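Local coordinates for SVP1-like protein 2 (Kluyveromyces lactis, PDB 4EXV) that is a PROPPIN-family beta-propeller that probably binds phosphoinositides at membranes and is linked to autophagy, at residues Leu312-Lys317 against Leu329-Arg334. Sequence-based numbering, arbitrary orientation.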
loop_
_atom_site.group_PDB
_atom_site.type_symbol
_atom_site.label_atom_id
_atom_site.label_comp_id
_atom_site.label_asym_id
_atom_site.label_seq_id
_atom_site.Cartn_x
_atom_site.Cartn_y
_atom_site.Cartn_z
ATOM N N LEU A 312 9.548 3.773 -15.410
ATOM C CA LEU A 312 10.896 3.319 -15.096
ATOM C C LEU A 312 10.913 2.562 -13.775
ATOM O O LEU A 312 10.255 2.974 -12.825
ATOM C CB LEU A 312 11.809 4.544 -14.992
ATOM C CG LEU A 312 13.251 4.422 -14.498
ATOM C CD1 LEU A 312 14.130 3.678 -15.517
ATOM C CD2 LEU A 312 13.817 5.817 -14.183
ATOM N N ALA A 313 11.668 1.469 -13.706
ATOM C CA ALA A 313 11.698 0.650 -12.492
ATOM C C ALA A 313 13.091 0.435 -11.903
ATOM O O ALA A 313 13.858 -0.434 -12.369
ATOM C CB ALA A 313 11.022 -0.690 -12.735
ATOM N N ASP A 314 13.392 1.213 -10.860
ATOM C CA ASP A 314 14.647 1.106 -10.106
ATOM C C ASP A 314 14.668 -0.101 -9.189
ATOM O O ASP A 314 13.749 -0.292 -8.376
ATOM C CB ASP A 314 14.864 2.346 -9.239
ATOM C CG ASP A 314 15.275 3.549 -10.044
ATOM O OD1 ASP A 314 15.766 3.344 -11.178
ATOM O OD2 ASP A 314 15.107 4.692 -9.544
ATOM N N THR A 315 15.725 -0.902 -9.295
ATOM C CA THR A 315 15.886 -1.986 -8.336
ATOM C C THR A 315 17.111 -1.821 -7.390
ATOM O O THR A 315 18.212 -1.469 -7.804
ATOM C CB THR A 315 15.686 -3.400 -8.992
ATOM O OG1 THR A 315 16.759 -4.278 -8.646
ATOM C CG2 THR A 315 15.563 -3.287 -10.516
ATOM N N PHE A 316 16.863 -2.034 -6.101
ATOM C CA PHE A 316 17.816 -1.755 -5.043
ATOM C C PHE A 316 18.170 -3.022 -4.305
ATOM O O PHE A 316 17.292 -3.829 -4.026
ATOM C CB PHE A 316 17.194 -0.791 -4.038
ATOM C CG PHE A 316 16.949 0.587 -4.582
ATOM C CD1 PHE A 316 17.898 1.598 -4.403
ATOM C CD2 PHE A 316 15.774 0.882 -5.261
ATOM C CE1 PHE A 316 17.686 2.882 -4.895
ATOM C CE2 PHE A 316 15.544 2.168 -5.763
ATOM C CZ PHE A 316 16.508 3.172 -5.581
ATOM N N LYS A 317 19.448 -3.198 -3.973
ATOM C CA LYS A 317 19.861 -4.310 -3.108
ATOM C C LYS A 317 20.052 -3.837 -1.674
ATOM O O LYS A 317 20.517 -2.725 -1.440
ATOM C CB LYS A 317 21.132 -4.984 -3.624
ATOM C CG LYS A 317 21.163 -6.500 -3.381
ATOM C CD LYS A 317 21.979 -6.897 -2.145
ATOM C CE LYS A 317 22.004 -8.416 -1.956
ATOM N NZ LYS A 317 23.392 -8.990 -1.960
ATOM N N LEU A 329 22.386 0.369 1.125
ATOM C CA LEU A 329 21.596 0.133 -0.077
ATOM C C LEU A 329 22.420 0.429 -1.316
ATOM O O LEU A 329 23.180 1.391 -1.339
ATOM C CB LEU A 329 20.360 1.049 -0.090
ATOM C CG LEU A 329 19.192 0.726 0.836
ATOM C CD1 LEU A 329 18.430 1.995 1.179
ATOM C CD2 LEU A 329 18.285 -0.319 0.189
ATOM N N GLN A 330 22.274 -0.384 -2.353
ATOM C CA GLN A 330 22.752 0.032 -3.668
ATOM C C GLN A 330 21.679 -0.153 -4.734
ATOM O O GLN A 330 20.711 -0.881 -4.554
ATOM C CB GLN A 330 24.048 -0.671 -4.052
ATOM C CG GLN A 330 23.887 -2.142 -4.236
ATOM C CD GLN A 330 25.195 -2.840 -4.463
ATOM O OE1 GLN A 330 26.248 -2.205 -4.489
ATOM N NE2 GLN A 330 25.139 -4.164 -4.632
ATOM N N LEU A 331 21.872 0.538 -5.845
ATOM C CA LEU A 331 20.931 0.551 -6.945
ATOM C C LEU A 331 21.467 -0.313 -8.084
ATOM O O LEU A 331 22.299 0.135 -8.860
ATOM C CB LEU A 331 20.777 1.994 -7.398
ATOM C CG LEU A 331 20.035 2.372 -8.669
ATOM C CD1 LEU A 331 18.620 1.824 -8.712
ATOM C CD2 LEU A 331 20.019 3.881 -8.722
ATOM N N ASN A 332 20.992 -1.553 -8.162
ATOM C CA ASN A 332 21.492 -2.552 -9.111
ATOM C C ASN A 332 21.257 -2.204 -10.560
ATOM O O ASN A 332 22.095 -2.490 -11.428
ATOM C CB ASN A 332 20.773 -3.892 -8.889
ATOM C CG ASN A 332 21.095 -4.517 -7.550
ATOM O OD1 ASN A 332 22.190 -4.309 -6.985
ATOM N ND2 ASN A 332 20.146 -5.300 -7.024
ATOM N N GLN A 333 20.092 -1.612 -10.817
ATOM C CA GLN A 333 19.475 -1.693 -12.131
ATOM C C GLN A 333 18.333 -0.719 -12.327
ATOM O O GLN A 333 17.514 -0.506 -11.421
ATOM C CB GLN A 333 18.912 -3.097 -12.313
ATOM C CG GLN A 333 19.261 -3.747 -13.619
ATOM C CD GLN A 333 18.660 -5.137 -13.716
ATOM O OE1 GLN A 333 18.018 -5.619 -12.765
ATOM N NE2 GLN A 333 18.859 -5.790 -14.863
ATOM N N ARG A 334 18.291 -0.144 -13.528
ATOM C CA ARG A 334 17.150 0.628 -14.017
ATOM C C ARG A 334 16.658 0.037 -15.341
ATOM O O ARG A 334 17.421 -0.094 -16.305
ATOM C CB ARG A 334 17.517 2.104 -14.198
ATOM C CG ARG A 334 18.512 2.643 -13.172
ATOM C CD ARG A 334 18.617 4.168 -13.214
ATOM N NE ARG A 334 17.517 4.827 -12.506
ATOM C CZ ARG A 334 17.393 6.143 -12.368
ATOM N NH1 ARG A 334 18.303 6.963 -12.886
ATOM N NH2 ARG A 334 16.357 6.646 -11.709
#
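Strands 312-317 and 329-334 pair antiparallel, their axes 138° apart, with backbone bonds at T315/Q333 and at K317/Q330. T315 N donates to Q333 O at 2.8 Å, nearly along the C=O axis. K317 and Q330 bond in both directions. N332 and Q333 both face T315, a classic beta bulge, so the register shifts by one between T315 and F316. N332 N gives T315 O a weak bond. D314, F316, L331 and R334 share one sheet face. R334 and D314 lie side by side. The arginine chain bends at chi3 (80°) and meets the carboxylate side-on, through the syn lone pairs, with the two planes 35° apart. R334 NE donates to D314 OD1 at 2.7 Å, almost straight and in the guanidinium plane. R334 NH2 donates to D314 OD2 at 3.2 Å. The segments lie on the third and fourth strands of the last four-stranded propeller blade. W307, on strand 302-307, also bonds D314 OD2, and R334 NH2 bonds K285 O. An alanine at R334 would remove the guanidinium and probably leave buried D314 less well held. L312 CD2 lies over a guanidinium face, 3.6 Å from R334 NH2. L331 CD1 sits over the F316 ring face, offset toward the rim, 4.1 Å from the centroid (CH-pi). F282 meets the same ring edge-to-face.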